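Local coordinates for delta-aminolevulinic acid dehydratase (Toxoplasma gondii ME49, PDB 3OBK), which catalyses the condensation of two molecules of 5-aminolevulinic acid to the pyrrole porphobilinogen, an early step of tetrapyrrole (haem) biosynthesis, at residues L114-I119 / A169-R174; D184-R189 / K237-D242; M263-P268 / V288-S293. All blocks are in the same frame, centred on the assembly; numbering follows the deposited sequence.

Interaction 1: residues L114-I119 / A169-R174; sequences LLPRAI and AITLAR
Leu172 puts one methyl group, CD2, between the side chains that helix 114-125 turns toward it. CD2 lies 3.9 Å from Leu115 CD2 and 4.0 Å from Ile119 CD1, so residues one helical turn apart share a single partner. The two leucines meet obliquely, whereas Ile119 runs at about a right angle to Leu172 and offers only the end of its chain. Chi1 of -161° sets CG of Leu115 anti to the backbone N, and from there CD2 reaches Leu172. Beside this cluster, Pro116 CG touches Thr171 CG2 at 4.0 Å; Thr171 turns its methyl to the proline ring, while its hydroxyl bonds to Lys167 O in its own helix and to Tyr109 O in the loop before helix 114-125. The union is therefore one of van der Waals packing, small in area and largely buried. The local helix axes approach to 9.4 Å and run nearly parallel, 23° apart. Beneath them lies strand 130-135: Leu172 rests on Ala133 and Val135, and Ile119 on Leu131. Two near-parallel helices packed side by side over the strand between them in sequence are characteristic of the outer layer of a TIM barrel, the fold of this enzyme.

Interaction 2: residues D184-R189 / K237-D242; sequences DMMDGR and KTYQMD. With PBG (3-[5-(aminomethyl)-4-(carboxymethyl)-1H-pyrrol-3-yl]propanoic acid), chain L.
Two loops at the C-terminal, active-site end of the barrel meet here, one following strand 179-182 and the other leading into helix 247-258. Tyr239 and Met185 carry the contact. Met185 CB sits at the edge of the Tyr239 ring and 3.5 Å from Tyr239 O, while its chain, bent at chi2 and chi3, brings CE to 3.7 Å from Met241 CG; these two methionines cross at about a right angle. Met186 starts out away from the other loop but folds back, placing CE 3.7 Å from Tyr239 CB. The first loop is braced from within: Asp184 OD2 accepts from Met186 N at 2.8 Å, an Asx turn, with the donor above the carboxylate plane. Its OD1 is met on the syn side, tilted 33° from the carboxylate plane, by Arg189 NE in a 2.8 Å salt bridge, fairly straight at 165°, and the Asp184 oxygen lies close to the guanidinium plane. On the second loop, Gln240 extends toward the bound product, its NE2 3.1 Å from PBG O1A. The Tyr239 hydroxyl bonds to His145 ND1 and Asp146 N, and Asp146 in turn binds PBG. Met186 packs on helix 158-175, Met185 on Lys213 of strand 206-213 and Met241 on helix 247-258, while Arg24 of a neighbouring subunit covers Met186 and Tyr239.

Interaction 3: residues M263-P268 / V288-S293; sequences MLMVKP and VAYHVS. With PBG (3-[5-(aminomethyl)-4-(carboxymethyl)-1H-pyrrol-3-yl]propanoic acid), chain L.
Lys267 and Tyr290 both hold CG anti to the backbone N (chi1 176° and -154°), and their side chains run side by side, pointing the same way into the product site. They stand on adjacent parallel strands, 263-267 and 287-291, which helix 273-282 links in a beta-alpha-beta crossover of the TIM barrel. The backbones are joined by Val288 N to Leu264 O and Val266 N to Val288 O. A third, longer bond runs from Tyr290 N to Val266 O at 3.2 Å. Val288 thus uses both its N-H and its carbonyl on the neighbouring strand, as a parallel sheet requires, and the pairs Met265-Val288 and Val266-Ala289 fall on opposite faces of the sheet. On the Met265-Val288 face, Met265 bends at chi2 and chi3, setting CE 3.6 Å from Val288 CG1 and its sulfur at the edge of the Tyr290 ring, a Met-aromatic contact with SD 5.4 Å from the ring centroid. Farther along, Val292 CG1 packs against both Lys267 CG and Pro268, whose CB is 3.8 Å away and which follows a cis peptide bond. Lys267 remains extended, and its NZ comes to 3.1 Å from PBG C4A; in this family such a lysine probably forms the Schiff base with substrate. Lys213 NZ lies close to Lys267 NZ. Tyr290 OH is bonded to Tyr332 OH, which also bonds PBG. Just past the strand, at the start of helix 293-305, Ser293 grips the propionate of the product: its N donates to O3A at 2.9 Å and more weakly to O4A, while Ser293 OG bonds O4A at 2.8 Å.

In the fold
Interactions 1 to 3 follow one another along the chain and sample three parts of a single barrel. Interaction 3 lies about 4 Å from the centre of the chain and joins two neighbouring barrel strands; interactions 1 and 2 are 19 and 17 Å out, yet both largely buried, one between outer helices, the other between loops. Their chemistry changes accordingly: aliphatic packing alone between the helices, methionine and tyrosine packing between loops braced by an internal salt bridge, and backbone hydrogen bonding in the sheet. Interactions 2 and 3 share the product, touching its acetate and its pyrrole and propionate respectively, although their nearest atoms remain about 6 Å apart.

Interaction 1: residues L114-I119 / A169-R174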
loop_
_atom_site.group_PDB
_atom_site.type_symbol
_atom_site.label_atom_id
_atom_site.label_comp_id
_atom_site.label_asym_id
_atom_site.label_seq_id
_atom_site.Cartn_x
_atom_site.Cartn_y
_atom_site.Cartn_z
ATOM N N LEU A 114 47.158 -15.962 -8.892
ATOM C CA LEU A 114 47.331 -15.378 -7.557
ATOM C C LEU A 114 46.070 -15.515 -6.703
ATOM O O LEU A 114 46.139 -15.994 -5.578
ATOM C CB LEU A 114 47.771 -13.916 -7.629
ATOM C CG LEU A 114 47.898 -13.173 -6.293
ATOM C CD1 LEU A 114 48.971 -13.736 -5.370
ATOM C CD2 LEU A 114 48.154 -11.721 -6.574
ATOM N N LEU A 115 44.920 -15.121 -7.213
ATOM C CA LEU A 115 43.731 -15.161 -6.358
ATOM C C LEU A 115 43.409 -16.577 -5.876
ATOM O O LEU A 115 43.262 -16.783 -4.671
ATOM C CB LEU A 115 42.511 -14.497 -7.008
ATOM C CG LEU A 115 41.391 -14.101 -6.060
ATOM C CD1 LEU A 115 41.923 -13.272 -4.890
ATOM C CD2 LEU A 115 40.312 -13.340 -6.867
ATOM N N PRO A 116 43.319 -17.563 -6.784
ATOM C CA PRO A 116 43.074 -18.920 -6.257
ATOM C C PRO A 116 44.095 -19.386 -5.233
ATOM O O PRO A 116 43.738 -20.058 -4.295
ATOM C CB PRO A 116 43.152 -19.805 -7.511
ATOM C CG PRO A 116 42.712 -18.947 -8.575
ATOM C CD PRO A 116 43.256 -17.559 -8.251
ATOM N N ARG A 117 45.357 -19.036 -5.405
ATOM C CA ARG A 117 46.374 -19.418 -4.419
ATOM C C ARG A 117 46.161 -18.678 -3.092
ATOM O O ARG A 117 46.403 -19.233 -2.024
ATOM C CB ARG A 117 47.789 -19.153 -4.947
ATOM C CG ARG A 117 48.240 -20.116 -6.008
ATOM C CD ARG A 117 49.706 -19.856 -6.412
ATOM N NE ARG A 117 49.829 -18.826 -7.456
ATOM C CZ ARG A 117 50.448 -17.644 -7.349
ATOM N NH1 ARG A 117 50.471 -16.861 -8.415
ATOM N NH2 ARG A 117 51.044 -17.225 -6.218
ATOM N N ALA A 118 45.726 -17.428 -3.163
ATOM C CA ALA A 118 45.457 -16.647 -1.967
ATOM C C ALA A 118 44.329 -17.272 -1.172
ATOM O O ALA A 118 44.400 -17.360 0.059
ATOM C CB ALA A 118 45.119 -15.217 -2.326
ATOM N N ILE A 119 43.297 -17.712 -1.884
ATOM C CA ILE A 119 42.166 -18.377 -1.257
ATOM C C ILE A 119 42.588 -19.692 -0.611
ATOM O O ILE A 119 42.227 -19.962 0.525
ATOM C CB ILE A 119 41.060 -18.679 -2.273
ATOM C CG1 ILE A 119 40.394 -17.392 -2.748
ATOM C CG2 ILE A 119 40.024 -19.634 -1.678
ATOM C CD1 ILE A 119 39.361 -17.641 -3.824
ATOM N N ALA A 169 34.149 -17.795 -12.025
ATOM C CA ALA A 169 33.422 -18.198 -10.802
ATOM C C ALA A 169 33.677 -19.664 -10.425
ATOM O O ALA A 169 33.761 -19.971 -9.245
ATOM C CB ALA A 169 31.877 -17.908 -10.895
ATOM N N ILE A 170 33.797 -20.556 -11.410
ATOM C CA ILE A 170 34.053 -21.966 -11.114
ATOM C C ILE A 170 35.473 -22.134 -10.487
ATOM O O ILE A 170 35.626 -22.747 -9.440
ATOM C CB ILE A 170 33.826 -22.886 -12.368
ATOM C CG1 ILE A 170 32.314 -23.120 -12.598
ATOM C CG2 ILE A 170 34.495 -24.232 -12.190
ATOM C CD1 ILE A 170 31.925 -23.624 -13.994
ATOM N N THR A 171 36.481 -21.534 -11.096
ATOM C CA THR A 171 37.821 -21.573 -10.567
ATOM C C THR A 171 37.921 -21.116 -9.112
ATOM O O THR A 171 38.616 -21.742 -8.303
ATOM C CB THR A 171 38.773 -20.705 -11.421
ATOM O OG1 THR A 171 38.713 -21.133 -12.790
ATOM C CG2 THR A 171 40.176 -20.862 -10.948
ATOM N N LEU A 172 37.237 -20.029 -8.774
ATOM C CA LEU A 172 37.269 -19.465 -7.417
ATOM C C LEU A 172 36.509 -20.326 -6.410
ATOM O O LEU A 172 36.985 -20.583 -5.296
ATOM C CB LEU A 172 36.674 -18.071 -7.453
ATOM C CG LEU A 172 37.458 -17.020 -8.253
ATOM C CD1 LEU A 172 36.687 -15.713 -8.186
ATOM C CD2 LEU A 172 38.893 -16.839 -7.744
ATOM N N ALA A 173 35.335 -20.793 -6.828
ATOM C CA ALA A 173 34.566 -21.746 -6.056
ATOM C C ALA A 173 35.433 -22.973 -5.786
ATOM O O ALA A 173 35.585 -23.400 -4.629
ATOM C CB ALA A 173 33.310 -22.150 -6.799
ATOM N N ARG A 174 36.026 -23.523 -6.846
ATOM C CA ARG A 174 36.819 -24.744 -6.675
ATOM C C ARG A 174 38.006 -24.505 -5.739
ATOM O O ARG A 174 38.392 -25.416 -5.016
ATOM C CB ARG A 174 37.315 -25.315 -8.015
ATOM C CG ARG A 174 36.373 -26.268 -8.704
ATOM C CD ARG A 174 36.939 -26.602 -10.070
ATOM N NE ARG A 174 36.039 -27.361 -10.949
ATOM C CZ ARG A 174 36.158 -27.430 -12.286
ATOM N NH1 ARG A 174 37.120 -26.765 -12.936
ATOM N NH2 ARG A 174 35.291 -28.155 -12.994
#

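Interaction 2: residues D184-R189 / K237-D242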
loop_
_atom_site.group_PDB
_atom_site.type_symbol
_atom_site.label_atom_id
_atom_site.label_comp_id
_atom_site.label_asym_id
_atom_site.label_seq_id
_atom_site.Cartn_x
_atom_site.Cartn_y
_atom_site.Cartn_z
ATOM N N ASP A 184 30.484 -7.136 -12.293
ATOM C CA ASP A 184 30.694 -6.856 -13.713
ATOM C C ASP A 184 29.624 -6.026 -14.376
ATOM O O ASP A 184 29.916 -5.332 -15.337
ATOM C CB ASP A 184 30.730 -8.182 -14.465
ATOM C CG ASP A 184 29.554 -9.068 -14.108
ATOM O OD1 ASP A 184 29.542 -9.578 -12.964
ATOM O OD2 ASP A 184 28.638 -9.217 -14.953
ATOM N N MET A 185 28.384 -6.166 -13.902
ATOM C CA MET A 185 27.198 -5.521 -14.456
ATOM C C MET A 185 26.859 -5.942 -15.896
ATOM O O MET A 185 26.205 -5.202 -16.658
ATOM C CB MET A 185 27.277 -4.009 -14.279
ATOM C CG MET A 185 27.160 -3.557 -12.826
ATOM S SD MET A 185 25.563 -3.893 -12.027
ATOM C CE MET A 185 24.558 -2.598 -12.716
ATOM N N MET A 186 27.254 -7.158 -16.267
ATOM C CA MET A 186 26.765 -7.751 -17.503
ATOM C C MET A 186 25.352 -8.167 -17.243
ATOM O O MET A 186 24.993 -8.459 -16.117
ATOM C CB MET A 186 27.580 -8.967 -17.908
ATOM C CG MET A 186 29.037 -8.644 -18.234
ATOM S SD MET A 186 29.228 -7.424 -19.555
ATOM C CE MET A 186 29.491 -5.840 -18.723
ATOM N N ASP A 187 24.537 -8.179 -18.279
ATOM C CA ASP A 187 23.187 -8.632 -18.147
ATOM C C ASP A 187 23.150 -10.131 -18.006
ATOM O O ASP A 187 23.814 -10.842 -18.735
ATOM C CB ASP A 187 22.382 -8.203 -19.359
ATOM C CG ASP A 187 22.027 -6.753 -19.308
ATOM O OD1 ASP A 187 21.919 -6.230 -18.183
ATOM O OD2 ASP A 187 21.890 -6.125 -20.379
ATOM N N GLY A 188 22.378 -10.610 -17.044
ATOM C CA GLY A 188 22.119 -12.044 -16.944
ATOM C C GLY A 188 23.214 -12.885 -16.340
ATOM O O GLY A 188 23.078 -14.087 -16.279
ATOM N N ARG A 189 24.286 -12.280 -15.844
ATOM C CA ARG A 189 25.386 -13.102 -15.322
ATOM C C ARG A 189 25.008 -13.914 -14.085
ATOM O O ARG A 189 25.535 -15.013 -13.908
ATOM C CB ARG A 189 26.681 -12.274 -15.102
ATOM C CG ARG A 189 26.896 -11.614 -13.756
ATOM C CD ARG A 189 26.042 -10.372 -13.538
ATOM N NE ARG A 189 26.776 -9.385 -12.747
ATOM C CZ ARG A 189 26.232 -8.344 -12.125
ATOM N NH1 ARG A 189 24.930 -8.138 -12.167
ATOM N NH2 ARG A 189 27.001 -7.515 -11.422
ATOM N N LYS A 237 30.197 3.476 -18.639
ATOM C CA LYS A 237 28.816 3.909 -18.579
ATOM C C LYS A 237 27.862 3.057 -19.407
ATOM O O LYS A 237 26.662 3.124 -19.199
ATOM C CB LYS A 237 28.709 5.371 -18.983
ATOM C CG LYS A 237 29.416 6.286 -18.034
ATOM C CD LYS A 237 29.322 7.725 -18.496
ATOM C CE LYS A 237 30.196 8.640 -17.623
ATOM N NZ LYS A 237 29.998 10.003 -18.087
ATOM N N THR A 238 28.403 2.251 -20.319
ATOM C CA THR A 238 27.612 1.291 -21.076
ATOM C C THR A 238 27.261 0.024 -20.262
ATOM O O THR A 238 26.640 -0.897 -20.802
ATOM C CB THR A 238 28.355 0.869 -22.398
ATOM O OG1 THR A 238 29.679 0.402 -22.087
ATOM C CG2 THR A 238 28.433 2.028 -23.389
ATOM N N TYR A 239 27.673 -0.042 -18.990
ATOM C CA TYR A 239 27.322 -1.158 -18.133
ATOM C C TYR A 239 27.081 -0.835 -16.652
ATOM O O TYR A 239 26.098 -1.319 -16.090
ATOM C CB TYR A 239 28.309 -2.338 -18.267
ATOM C CG TYR A 239 29.800 -2.134 -18.075
ATOM C CD1 TYR A 239 30.615 -1.766 -19.137
ATOM C CD2 TYR A 239 30.415 -2.435 -16.876
ATOM C CE1 TYR A 239 31.996 -1.633 -18.995
ATOM C CE2 TYR A 239 31.816 -2.317 -16.725
ATOM C CZ TYR A 239 32.597 -1.915 -17.802
ATOM O OH TYR A 239 33.975 -1.804 -17.684
ATOM N N GLN A 240 27.957 -0.065 -16.011
ATOM C CA GLN A 240 27.605 0.487 -14.709
ATOM C C GLN A 240 26.463 1.503 -14.891
ATOM O O GLN A 240 26.271 2.059 -15.967
ATOM C CB GLN A 240 28.812 1.073 -14.019
ATOM C CG GLN A 240 29.879 -0.008 -13.675
ATOM C CD GLN A 240 31.193 0.566 -13.135
ATOM O OE1 GLN A 240 31.390 1.782 -13.059
ATOM N NE2 GLN A 240 32.112 -0.327 -12.777
ATOM N N MET A 241 25.694 1.705 -13.838
ATOM C CA MET A 241 24.466 2.507 -13.883
ATOM C C MET A 241 24.682 4.015 -13.782
ATOM O O MET A 241 25.601 4.502 -13.128
ATOM C CB MET A 241 23.543 2.082 -12.734
ATOM C CG MET A 241 22.936 0.702 -12.935
ATOM S SD MET A 241 21.897 0.112 -11.587
ATOM C CE MET A 241 20.953 1.603 -11.304
ATOM N N ASP A 242 23.799 4.746 -14.419
ATOM C CA ASP A 242 23.756 6.191 -14.308
ATOM C C ASP A 242 23.364 6.561 -12.890
ATOM O O ASP A 242 22.310 6.150 -12.418
ATOM C CB ASP A 242 22.680 6.716 -15.267
ATOM C CG ASP A 242 22.738 8.236 -15.475
ATOM O OD1 ASP A 242 23.409 8.925 -14.678
ATOM O OD2 ASP A 242 22.104 8.723 -16.455
HETATM C CHA PBG L . 35.809 -4.309 -10.394
HETATM C C1A PBG L . 35.687 -3.632 -9.068
HETATM C C2A PBG L . 35.783 -2.265 -8.825
HETATM C C3A PBG L . 35.602 -2.107 -7.463
HETATM C C4A PBG L . 35.315 -3.354 -6.939
HETATM N NA PBG L . 35.400 -4.263 -7.920
HETATM C C5A PBG L . 36.191 -1.164 -9.775
HETATM C C6A PBG L . 35.249 -0.832 -10.850
HETATM O O1A PBG L . 34.376 -1.697 -11.128
HETATM O O2A PBG L . 35.388 0.228 -11.501
HETATM C C7A PBG L . 35.702 -0.826 -6.729
HETATM C C8A PBG L . 35.773 -0.904 -5.250
HETATM C C9A PBG L . 36.174 0.304 -4.512
HETATM O O3A PBG L . 36.631 0.149 -3.383
HETATM O O4A PBG L . 36.344 1.410 -5.046
HETATM N N1 PBG L . 34.658 -4.963 -10.926
#

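Interaction 3: residues M263-P268 / V288-S293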
loop_
_atom_site.group_PDB
_atom_site.type_symbol
_atom_site.label_atom_id
_atom_site.label_comp_id
_atom_site.label_asym_id
_atom_site.label_seq_id
_atom_site.Cartn_x
_atom_site.Cartn_y
_atom_site.Cartn_z
ATOM N N MET A 263 22.473 -12.653 -1.933
ATOM C CA MET A 263 22.530 -11.291 -1.364
ATOM C C MET A 263 22.666 -10.276 -2.471
ATOM O O MET A 263 23.204 -10.587 -3.541
ATOM C CB MET A 263 23.714 -11.122 -0.417
ATOM C CG MET A 263 23.762 -12.147 0.734
ATOM S SD MET A 263 25.114 -11.883 1.909
ATOM C CE MET A 263 25.145 -13.522 2.647
ATOM N N LEU A 264 22.186 -9.060 -2.196
ATOM C CA LEU A 264 22.275 -7.942 -3.110
ATOM C C LEU A 264 23.115 -6.813 -2.537
ATOM O O LEU A 264 22.962 -6.430 -1.378
ATOM C CB LEU A 264 20.899 -7.436 -3.423
ATOM C CG LEU A 264 19.952 -8.501 -3.984
ATOM C CD1 LEU A 264 18.540 -7.905 -4.082
ATOM C CD2 LEU A 264 20.425 -9.093 -5.313
ATOM N N MET A 265 24.028 -6.317 -3.363
ATOM C CA MET A 265 24.978 -5.284 -3.016
ATOM C C MET A 265 24.617 -3.994 -3.738
ATOM O O MET A 265 24.282 -4.014 -4.936
ATOM C CB MET A 265 26.360 -5.740 -3.445
ATOM C CG MET A 265 27.485 -4.672 -3.422
ATOM S SD MET A 265 28.289 -4.437 -1.836
ATOM C CE MET A 265 29.203 -5.973 -1.649
ATOM N N VAL A 266 24.639 -2.881 -3.013
ATOM C CA VAL A 266 24.547 -1.551 -3.620
ATOM C C VAL A 266 25.883 -0.902 -3.427
ATOM O O VAL A 266 26.442 -0.947 -2.325
ATOM C CB VAL A 266 23.514 -0.644 -2.931
ATOM C CG1 VAL A 266 23.575 0.825 -3.520
ATOM C CG2 VAL A 266 22.137 -1.256 -3.035
ATOM N N LYS A 267 26.373 -0.274 -4.484
ATOM C CA LYS A 267 27.692 0.293 -4.494
ATOM C C LYS A 267 27.700 1.389 -5.487
ATOM O O LYS A 267 27.167 1.211 -6.578
ATOM C CB LYS A 267 28.646 -0.762 -4.965
ATOM C CG LYS A 267 30.108 -0.359 -5.157
ATOM C CD LYS A 267 30.785 -1.630 -5.574
ATOM C CE LYS A 267 32.083 -1.492 -6.282
ATOM N NZ LYS A 267 32.314 -2.797 -7.018
ATOM N N PRO A 268 28.314 2.529 -5.147
ATOM C CA PRO A 268 28.971 2.894 -3.887
ATOM C C PRO A 268 28.050 3.035 -2.678
ATOM O O PRO A 268 26.923 2.601 -2.718
ATOM C CB PRO A 268 29.655 4.225 -4.221
ATOM C CG PRO A 268 29.802 4.201 -5.725
ATOM C CD PRO A 268 28.616 3.479 -6.223
ATOM N N VAL A 288 23.791 -5.766 1.219
ATOM C CA VAL A 288 25.157 -5.391 1.509
ATOM C C VAL A 288 25.401 -4.076 0.843
ATOM O O VAL A 288 24.858 -3.800 -0.211
ATOM C CB VAL A 288 26.182 -6.467 0.989
ATOM C CG1 VAL A 288 27.530 -6.241 1.571
ATOM C CG2 VAL A 288 25.715 -7.868 1.346
ATOM N N ALA A 289 26.192 -3.238 1.486
ATOM C CA ALA A 289 26.594 -1.944 0.933
ATOM C C ALA A 289 28.129 -1.886 0.898
ATOM O O ALA A 289 28.777 -2.519 1.705
ATOM C CB ALA A 289 26.018 -0.841 1.755
ATOM N N TYR A 290 28.702 -1.156 -0.055
ATOM C CA TYR A 290 30.150 -1.047 -0.180
ATOM C C TYR A 290 30.567 0.405 0.052
ATOM O O TYR A 290 30.228 1.299 -0.727
ATOM C CB TYR A 290 30.592 -1.487 -1.561
ATOM C CG TYR A 290 32.008 -2.012 -1.657
ATOM C CD1 TYR A 290 33.105 -1.269 -1.237
ATOM C CD2 TYR A 290 32.256 -3.253 -2.229
ATOM C CE1 TYR A 290 34.429 -1.775 -1.374
ATOM C CE2 TYR A 290 33.546 -3.764 -2.351
ATOM C CZ TYR A 290 34.622 -3.033 -1.933
ATOM O OH TYR A 290 35.868 -3.601 -2.100
ATOM N N HIS A 291 31.304 0.606 1.144
ATOM C CA HIS A 291 31.975 1.849 1.453
ATOM C C HIS A 291 33.282 1.869 0.651
ATOM O O HIS A 291 34.284 1.283 1.092
ATOM C CB HIS A 291 32.247 1.894 2.952
ATOM C CG HIS A 291 32.659 3.234 3.471
ATOM N ND1 HIS A 291 33.641 3.382 4.429
ATOM C CD2 HIS A 291 32.218 4.480 3.183
ATOM C CE1 HIS A 291 33.775 4.667 4.716
ATOM N NE2 HIS A 291 32.921 5.355 3.978
ATOM N N VAL A 292 33.263 2.516 -0.514
ATOM C CA VAL A 292 34.279 2.291 -1.526
ATOM C C VAL A 292 35.538 3.121 -1.323
ATOM O O VAL A 292 35.548 4.094 -0.571
ATOM C CB VAL A 292 33.756 2.580 -2.939
ATOM C CG1 VAL A 292 32.479 1.816 -3.204
ATOM C CG2 VAL A 292 33.576 4.077 -3.164
ATOM N N SER A 293 36.597 2.729 -2.038
ATOM C CA SER A 293 37.919 3.300 -1.882
ATOM C C SER A 293 37.905 4.819 -1.843
ATOM O O SER A 293 38.580 5.436 -1.045
ATOM C CB SER A 293 38.784 2.839 -3.042
ATOM O OG SER A 293 38.286 3.310 -4.289
HETATM C CHA PBG L . 35.809 -4.309 -10.394
HETATM C C1A PBG L . 35.687 -3.632 -9.068
HETATM C C2A PBG L . 35.783 -2.265 -8.825
HETATM C C3A PBG L . 35.602 -2.107 -7.463
HETATM C C4A PBG L . 35.315 -3.354 -6.939
HETATM N NA PBG L . 35.400 -4.263 -7.920
HETATM C C5A PBG L . 36.191 -1.164 -9.775
HETATM C C6A PBG L . 35.249 -0.832 -10.850
HETATM O O1A PBG L . 34.376 -1.697 -11.128
HETATM O O2A PBG L . 35.388 0.228 -11.501
HETATM C C7A PBG L . 35.702 -0.826 -6.729
HETATM C C8A PBG L . 35.773 -0.904 -5.250
HETATM C C9A PBG L . 36.174 0.304 -4.512
HETATM O O3A PBG L . 36.631 0.149 -3.383
HETATM O O4A PBG L . 36.344 1.410 -5.046
HETATM N N1 PBG L . 34.658 -4.963 -10.926
#